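Local coordinates for protein GH127 beta-L-arabinofuranoside (Geobacillus stearothermophilus, PDB 4QK0) that probably hydrolyses beta-L-arabinofuranosides, acting as a GH127 beta-L-arabinofuranosidase that removes L-arabinofuranose units from arabinose-containing sugars, at residues D434-H439 and T448-R453; V469-S474 and L483-P488. All coordinates share one frame; numbering follows the deposited sequence.

Contact 1. Residues D434-H439 and T448-R453; sequences DALFVH and TEIDGR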
ATOM      1  N   ASP A 434       4.325 -31.539  38.100  1.00 56.14           N
ATOM      2  CA  ASP A 434       5.227 -32.353  37.299  1.00 58.79           C
ATOM      3  C   ASP A 434       6.695 -31.877  37.170  1.00 61.80           C
ATOM      4  O   ASP A 434       7.557 -32.722  36.951  1.00 62.88           O
ATOM      5  CB  ASP A 434       4.700 -32.466  35.859  1.00 57.97           C
ATOM      6  CG  ASP A 434       3.398 -33.296  35.737  1.00 61.96           C
ATOM      7  OD1 ASP A 434       2.836 -33.757  36.775  1.00 49.08           O
ATOM      8  OD2 ASP A 434       2.976 -33.494  34.562  1.00 53.83           O
ATOM      9  N   ALA A 435       6.976 -30.567  37.272  1.00 55.01           N
ATOM     10  CA  ALA A 435       8.289 -30.028  36.899  1.00 44.01           C
ATOM     11  C   ALA A 435       8.454 -28.536  37.167  1.00 40.95           C
ATOM     12  O   ALA A 435       7.472 -27.797  37.268  1.00 49.86           O
ATOM     13  CB  ALA A 435       8.520 -30.296  35.423  1.00 43.62           C
ATOM     14  N   LEU A 436       9.692 -28.084  37.305  1.00 36.44           N
ATOM     15  CA  LEU A 436      10.003 -26.650  37.185  1.00 36.65           C
ATOM     16  C   LEU A 436      10.554 -26.393  35.751  1.00 34.97           C
ATOM     17  O   LEU A 436      11.551 -27.008  35.331  1.00 32.10           O
ATOM     18  CB  LEU A 436      10.992 -26.222  38.248  1.00 36.89           C
ATOM     19  CG  LEU A 436      11.225 -24.730  38.547  1.00 38.59           C
ATOM     20  CD1 LEU A 436      12.457 -24.229  37.875  1.00 39.72           C
ATOM     21  CD2 LEU A 436      10.058 -23.826  38.211  1.00 38.79           C
ATOM     22  N   PHE A 437       9.832 -25.570  34.988  1.00 30.14           N
ATOM     23  CA  PHE A 437      10.166 -25.246  33.568  1.00 30.05           C
ATOM     24  C   PHE A 437      10.888 -23.912  33.482  1.00 30.43           C
ATOM     25  O   PHE A 437      10.477 -22.968  34.147  1.00 27.53           O
ATOM     26  CB  PHE A 437       8.921 -25.186  32.687  1.00 29.59           C
ATOM     27  CG  PHE A 437       8.264 -26.514  32.491  1.00 30.38           C
ATOM     28  CD1 PHE A 437       8.731 -27.381  31.555  1.00 31.48           C
ATOM     29  CD2 PHE A 437       7.231 -26.909  33.312  1.00 33.88           C
ATOM     30  CE1 PHE A 437       8.159 -28.618  31.400  1.00 36.02           C
ATOM     31  CE2 PHE A 437       6.624 -28.141  33.166  1.00 35.25           C
ATOM     32  CZ  PHE A 437       7.101 -29.010  32.212  1.00 38.82           C
ATOM     33  N   VAL A 438      11.999 -23.887  32.736  1.00 28.82           N
ATOM     34  CA  VAL A 438      12.704 -22.656  32.382  1.00 29.52           C
ATOM     35  C   VAL A 438      12.346 -22.312  30.921  1.00 28.36           C
ATOM     36  O   VAL A 438      12.715 -23.047  29.994  1.00 25.83           O
ATOM     37  CB  VAL A 438      14.215 -22.821  32.534  1.00 29.75           C
ATOM     38  CG1 VAL A 438      14.919 -21.488  32.350  1.00 33.40           C
ATOM     39  CG2 VAL A 438      14.522 -23.331  33.935  1.00 32.72           C
ATOM     40  N   HIS A 439      11.578 -21.237  30.738  1.00 26.13           N
ATOM     41  CA  HIS A 439      11.180 -20.795  29.397  1.00 24.72           C
ATOM     42  C   HIS A 439      12.193 -19.829  28.779  1.00 26.27           C
ATOM     43  O   HIS A 439      12.571 -19.985  27.618  1.00 26.34           O
ATOM     44  CB  HIS A 439       9.881 -20.037  29.428  1.00 23.50           C
ATOM     45  CG  HIS A 439       8.735 -20.829  29.909  1.00 24.72           C
ATOM     46  ND1 HIS A 439       8.566 -22.159  29.595  1.00 26.75           N
ATOM     47  CD2 HIS A 439       7.693 -20.481  30.692  1.00 24.93           C
ATOM     48  CE1 HIS A 439       7.466 -22.594  30.168  1.00 27.28           C
ATOM     49  NE2 HIS A 439       6.908 -21.590  30.824  1.00 28.23           N
ATOM     50  N   THR A 448      11.107 -21.348  44.971  1.00 39.61           N
ATOM     51  CA  THR A 448       9.845 -22.001  44.644  1.00 39.02           C
ATOM     52  C   THR A 448       9.694 -23.248  45.507  1.00 46.44           C
ATOM     53  O   THR A 448      10.560 -23.556  46.311  1.00 44.15           O
ATOM     54  CB  THR A 448       9.805 -22.298  43.124  1.00 40.85           C
ATOM     55  OG1 THR A 448       8.551 -22.882  42.723  1.00 44.90           O
ATOM     56  CG2 THR A 448      10.927 -23.205  42.707  1.00 41.36           C
ATOM     57  N   GLU A 449       8.606 -23.975  45.307  1.00 51.29           N
ATOM     58  CA  GLU A 449       8.342 -25.200  46.047  1.00 55.81           C
ATOM     59  C   GLU A 449       8.078 -26.329  45.078  1.00 53.94           C
ATOM     60  O   GLU A 449       7.238 -26.217  44.170  1.00 56.48           O
ATOM     61  CB  GLU A 449       7.137 -25.009  46.956  1.00 60.87           C
ATOM     62  CG  GLU A 449       7.376 -23.966  48.036  1.00 61.58           C
ATOM     63  CD  GLU A 449       7.393 -24.557  49.432  1.00 74.71           C
ATOM     64  OE1 GLU A 449       6.578 -25.478  49.716  1.00 85.36           O
ATOM     65  OE2 GLU A 449       8.222 -24.097  50.247  1.00 76.72           O
ATOM     66  N   ILE A 450       8.862 -27.388  45.211  1.00 58.95           N
ATOM     67  CA  ILE A 450       8.722 -28.555  44.346  1.00 61.40           C
ATOM     68  C   ILE A 450       8.542 -29.739  45.314  1.00 69.30           C
ATOM     69  O   ILE A 450       9.334 -29.907  46.272  1.00 61.72           O
ATOM     70  CB  ILE A 450       9.925 -28.732  43.364  1.00 59.65           C
ATOM     71  CG1 ILE A 450      10.409 -27.378  42.811  1.00 54.77           C
ATOM     72  CG2 ILE A 450       9.540 -29.617  42.173  1.00 66.57           C
ATOM     73  CD1 ILE A 450      11.670 -27.428  41.963  1.00 54.65           C
ATOM     74  N   ASP A 451       7.467 -30.512  45.098  1.00 76.27           N
ATOM     75  CA  ASP A 451       7.154 -31.683  45.935  1.00 80.37           C
ATOM     76  C   ASP A 451       7.203 -31.268  47.429  1.00 77.39           C
ATOM     77  O   ASP A 451       7.843 -31.917  48.268  1.00 69.21           O
ATOM     78  CB  ASP A 451       8.117 -32.855  45.597  1.00 88.61           C
ATOM     79  CG  ASP A 451       7.420 -34.217  45.568  1.00 98.87           C
ATOM     80  OD1 ASP A 451       6.317 -34.302  44.999  1.00102.31           O
ATOM     81  OD2 ASP A 451       7.979 -35.214  46.091  1.00115.59           O
ATOM     82  N   GLY A 452       6.519 -30.150  47.714  1.00 73.20           N
ATOM     83  CA  GLY A 452       6.389 -29.581  49.058  1.00 65.99           C
ATOM     84  C   GLY A 452       7.667 -29.075  49.684  1.00 64.90           C
ATOM     85  O   GLY A 452       7.696 -28.727  50.852  1.00 57.40           O
ATOM     86  N   ARG A 453       8.725 -28.998  48.897  1.00 70.46           N
ATOM     87  CA  ARG A 453      10.024 -28.625  49.418  1.00 73.45           C
ATOM     88  C   ARG A 453      10.539 -27.343  48.770  1.00 61.62           C
ATOM     89  O   ARG A 453      10.378 -27.115  47.550  1.00 59.54           O
ATOM     90  CB  ARG A 453      10.978 -29.762  49.106  1.00 90.57           C
ATOM     91  CG  ARG A 453      12.434 -29.596  49.547  1.00 94.96           C
ATOM     92  CD  ARG A 453      13.311 -30.236  48.506  1.00104.60           C
ATOM     93  NE  ARG A 453      12.495 -31.342  48.008  1.00121.16           N
ATOM     94  CZ  ARG A 453      12.465 -31.753  46.762  1.00126.03           C
ATOM     95  NH1 ARG A 453      11.652 -32.748  46.386  1.00120.27           N
ATOM     96  NH2 ARG A 453      13.261 -31.157  45.908  1.00138.87           N
TER
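Leu436 meets Ile450 and Thr448 across the gap between two strands of different sheets, and the contact is apolar throughout. The CA atoms of Leu436 and Ile450 stand 7.5 Å apart, too far for backbone pairing, so side chains fill the space. Ile450 reaches over with its longer branch: chi2 of 174° extends it, and the terminal CD1 comes to 4.0 Å from Leu436 CB, pressing on the root of the leucine rather than on its methyls. Leu436 has CG anti to its backbone N (chi1 -166°), which carries the branch point toward Thr448, where CG sits 4.4 Å from Thr448 CG2. The leucine stem is thus met by two methyls, one from each of two residues pointing inward from the same strand. Thr448 turns only its methyl to the leucine, while its OG1 is hydrogen-bonded to Gln431. Just beyond Ile450 the chain reverses in a type I' turn, closed by Arg453 N to Ile450 O at 2.8 Å and by the reciprocal Ile450 N to Arg453 O bond. A two-residue hairpin turn of this kind links strands 444-450 and 453-461, and the inward-facing residues belong to the face-to-face sheet packing of a beta sandwich.

Contact 2. Residues V469-S474 and L483-P488; sequences VRLTVS and LGLRIP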
ATOM      1  N   VAL A 469      24.654 -20.636  29.567  1.00 32.17           N
ATOM      2  CA  VAL A 469      23.818 -20.442  30.746  1.00 35.39           C
ATOM      3  C   VAL A 469      24.250 -21.367  31.878  1.00 35.71           C
ATOM      4  O   VAL A 469      24.426 -22.585  31.689  1.00 32.22           O
ATOM      5  CB  VAL A 469      22.333 -20.740  30.460  1.00 32.76           C
ATOM      6  CG1 VAL A 469      21.500 -20.419  31.670  1.00 34.26           C
ATOM      7  CG2 VAL A 469      21.831 -19.939  29.255  1.00 35.58           C
ATOM      8  N   ARG A 470      24.413 -20.783  33.056  1.00 40.95           N
ATOM      9  CA  ARG A 470      24.779 -21.539  34.256  1.00 46.26           C
ATOM     10  C   ARG A 470      23.615 -21.509  35.250  1.00 38.86           C
ATOM     11  O   ARG A 470      23.201 -20.452  35.696  1.00 36.04           O
ATOM     12  CB  ARG A 470      26.023 -20.898  34.850  1.00 47.04           C
ATOM     13  CG  ARG A 470      26.617 -21.752  35.927  1.00 63.19           C
ATOM     14  CD  ARG A 470      27.649 -20.995  36.820  1.00 74.64           C
ATOM     15  NE  ARG A 470      28.975 -21.275  36.296  1.00 89.70           N
ATOM     16  CZ  ARG A 470      30.075 -20.575  36.571  1.00102.44           C
ATOM     17  NH1 ARG A 470      30.059 -19.524  37.393  1.00101.02           N
ATOM     18  NH2 ARG A 470      31.215 -20.946  36.005  1.00115.28           N
ATOM     19  N   LEU A 471      23.049 -22.678  35.516  1.00 37.54           N
ATOM     20  CA  LEU A 471      21.957 -22.848  36.486  1.00 43.35           C
ATOM     21  C   LEU A 471      22.472 -23.554  37.730  1.00 42.99           C
ATOM     22  O   LEU A 471      23.013 -24.650  37.648  1.00 46.05           O
ATOM     23  CB  LEU A 471      20.857 -23.743  35.934  1.00 44.44           C
ATOM     24  CG  LEU A 471      20.064 -23.240  34.769  1.00 48.79           C
ATOM     25  CD1 LEU A 471      19.224 -24.362  34.204  1.00 55.55           C
ATOM     26  CD2 LEU A 471      19.140 -22.151  35.228  1.00 48.82           C
ATOM     27  N   THR A 472      22.298 -22.913  38.856  1.00 41.35           N
ATOM     28  CA  THR A 472      22.628 -23.489  40.133  1.00 43.19           C
ATOM     29  C   THR A 472      21.336 -23.869  40.813  1.00 40.30           C
ATOM     30  O   THR A 472      20.411 -23.071  40.919  1.00 40.34           O
ATOM     31  CB  THR A 472      23.421 -22.522  41.012  1.00 46.52           C
ATOM     32  OG1 THR A 472      24.561 -22.086  40.276  1.00 49.75           O
ATOM     33  CG2 THR A 472      23.924 -23.243  42.252  1.00 51.85           C
ATOM     34  N   VAL A 473      21.254 -25.137  41.181  1.00 38.89           N
ATOM     35  CA  VAL A 473      20.054 -25.689  41.747  1.00 41.34           C
ATOM     36  C   VAL A 473      20.344 -26.030  43.191  1.00 38.74           C
ATOM     37  O   VAL A 473      21.139 -26.935  43.462  1.00 47.56           O
ATOM     38  CB  VAL A 473      19.603 -26.959  40.975  1.00 42.34           C
ATOM     39  CG1 VAL A 473      18.316 -27.522  41.572  1.00 39.50           C
ATOM     40  CG2 VAL A 473      19.387 -26.632  39.495  1.00 40.52           C
ATOM     41  N   SER A 474      19.637 -25.385  44.113  1.00 37.46           N
ATOM     42  CA  SER A 474      19.826 -25.644  45.538  1.00 41.51           C
ATOM     43  C   SER A 474      18.561 -25.957  46.297  1.00 37.39           C
ATOM     44  O   SER A 474      17.879 -25.072  46.738  1.00 33.17           O
ATOM     45  CB  SER A 474      20.463 -24.430  46.141  1.00 43.61           C
ATOM     46  OG  SER A 474      21.630 -24.209  45.406  1.00 50.21           O
ATOM     47  N   LEU A 483      13.498 -30.855  36.120  1.00 33.26           N
ATOM     48  CA  LEU A 483      13.774 -29.525  35.584  1.00 33.72           C
ATOM     49  C   LEU A 483      13.540 -29.586  34.094  1.00 31.02           C
ATOM     50  O   LEU A 483      14.144 -30.437  33.410  1.00 28.35           O
ATOM     51  CB  LEU A 483      15.231 -29.180  35.791  1.00 36.85           C
ATOM     52  CG  LEU A 483      15.491 -27.783  36.230  1.00 45.39           C
ATOM     53  CD1 LEU A 483      14.941 -27.668  37.660  1.00 53.95           C
ATOM     54  CD2 LEU A 483      16.979 -27.496  36.162  1.00 45.87           C
ATOM     55  N   GLY A 484      12.621 -28.755  33.603  1.00 31.04           N
ATOM     56  CA  GLY A 484      12.313 -28.721  32.146  1.00 32.80           C
ATOM     57  C   GLY A 484      12.979 -27.522  31.488  1.00 28.07           C
ATOM     58  O   GLY A 484      12.682 -26.410  31.844  1.00 32.61           O
ATOM     59  N   LEU A 485      13.928 -27.757  30.610  1.00 25.96           N
ATOM     60  CA  LEU A 485      14.693 -26.675  29.980  1.00 28.60           C
ATOM     61  C   LEU A 485      14.379 -26.509  28.480  1.00 30.06           C
ATOM     62  O   LEU A 485      14.577 -27.440  27.737  1.00 29.79           O
ATOM     63  CB  LEU A 485      16.177 -26.938  30.152  1.00 28.31           C
ATOM     64  CG  LEU A 485      16.583 -27.249  31.600  1.00 31.93           C
ATOM     65  CD1 LEU A 485      18.052 -27.584  31.657  1.00 33.95           C
ATOM     66  CD2 LEU A 485      16.312 -26.109  32.523  1.00 34.55           C
ATOM     67  N   ARG A 486      13.876 -25.344  28.063  1.00 31.24           N
ATOM     68  CA  ARG A 486      13.583 -25.130  26.648  1.00 31.13           C
ATOM     69  C   ARG A 486      14.848 -25.166  25.826  1.00 27.70           C
ATOM     70  O   ARG A 486      15.855 -24.544  26.147  1.00 29.26           O
ATOM     71  CB  ARG A 486      12.902 -23.802  26.387  1.00 32.59           C
ATOM     72  CG  ARG A 486      12.735 -23.529  24.870  1.00 30.74           C
ATOM     73  CD  ARG A 486      11.893 -22.321  24.601  1.00 30.89           C
ATOM     74  NE  ARG A 486      12.541 -21.131  25.125  1.00 32.63           N
ATOM     75  CZ  ARG A 486      13.255 -20.247  24.424  1.00 31.00           C
ATOM     76  NH1 ARG A 486      13.434 -20.355  23.098  1.00 32.31           N
ATOM     77  NH2 ARG A 486      13.779 -19.246  25.072  1.00 28.37           N
ATOM     78  N   ILE A 487      14.801 -25.945  24.770  1.00 27.31           N
ATOM     79  CA  ILE A 487      15.888 -25.956  23.803  1.00 28.41           C
ATOM     80  C   ILE A 487      15.409 -25.032  22.648  1.00 27.61           C
ATOM     81  O   ILE A 487      14.470 -25.403  21.910  1.00 24.55           O
ATOM     82  CB  ILE A 487      16.202 -27.383  23.319  1.00 27.34           C
ATOM     83  CG1 ILE A 487      16.464 -28.309  24.511  1.00 29.09           C
ATOM     84  CG2 ILE A 487      17.429 -27.372  22.412  1.00 27.40           C
ATOM     85  CD1 ILE A 487      17.530 -27.830  25.489  1.00 33.55           C
ATOM     86  N   PRO A 488      15.987 -23.823  22.535  1.00 24.99           N
ATOM     87  CA  PRO A 488      15.408 -22.837  21.583  1.00 27.42           C
ATOM     88  C   PRO A 488      15.418 -23.324  20.165  1.00 23.68           C
ATOM     89  O   PRO A 488      16.393 -23.936  19.715  1.00 24.07           O
ATOM     90  CB  PRO A 488      16.336 -21.640  21.707  1.00 29.97           C
ATOM     91  CG  PRO A 488      16.905 -21.777  23.107  1.00 29.51           C
ATOM     92  CD  PRO A 488      17.129 -23.248  23.250  1.00 27.29           C
TER
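Leu471 and Leu485 reach toward each other tip to tip across the space between two sheets, with Leu471 CD1 3.8 Å from Leu485 CD2. The same Leu471 methyl lies 4.3 Å from Leu483 CD2. Since Leu483 CD2 and Leu485 CD2 are themselves about 4.0 Å apart, Leu471 CD1 forms a bump seated in the shallow notch between them. The complementary fit occurs one step along: Leu483 CD2 enters the wider dip between Leu471 CD1 and Val473 CG2, two atoms 5.8 Å from each other, and approaches the valine methyl to 4.2 Å. Read in order, the four methyls form a zigzag in which the two strands contribute by turns, so the surfaces mesh instead of merely abutting. Both leucines of the tip-to-tip pair swing CG away from their own carbonyl carbon (chi1 -66° in Leu471, -50° in Leu485); in Leu471 the extended branch, CD1, makes the contact, whereas Leu485 offers CD2, the branch that is not extended. The strand axes run almost antiparallel, at 168°, but remain 11.7 Å apart, a spacing consistent with sheets stacked face to face. Strand 468-475 is flanked in its antiparallel sheet by 453-461 and 524-529. Strand 479-486 lies in the facing mixed sheet beside 436-438 and 513-517, and at its end Arg486 forms salt bridges to Asp358 and Glu361 of helix 354-365, tying that sheet to the helical part of the chain.

How the contacts relate
Contacts 1 and 2 are two patches of one interlayer core, their centres about 12 Å apart. Each joins the antiparallel sheet holding 444-450 and 468-475 to the mixed sheet in which 436-438 and 479-486 are neighbours. A probable backbone hydrogen bond, Leu436 O to Gly484 N at 2.7 Å, joins these neighbouring strands, and the Arg486 side chain adds another, NE to His439 O at 2.7 Å. Side chains also bridge them, Val438 CG2 packing 3.6 Å from Leu485 CD2. Along the chain both segments of contact 1 precede those of contact 2. Their centres lie about 26 and 24 Å from the chain's centre, and both read as structural packing of the middle domain, with no ligand site evident in their geometry.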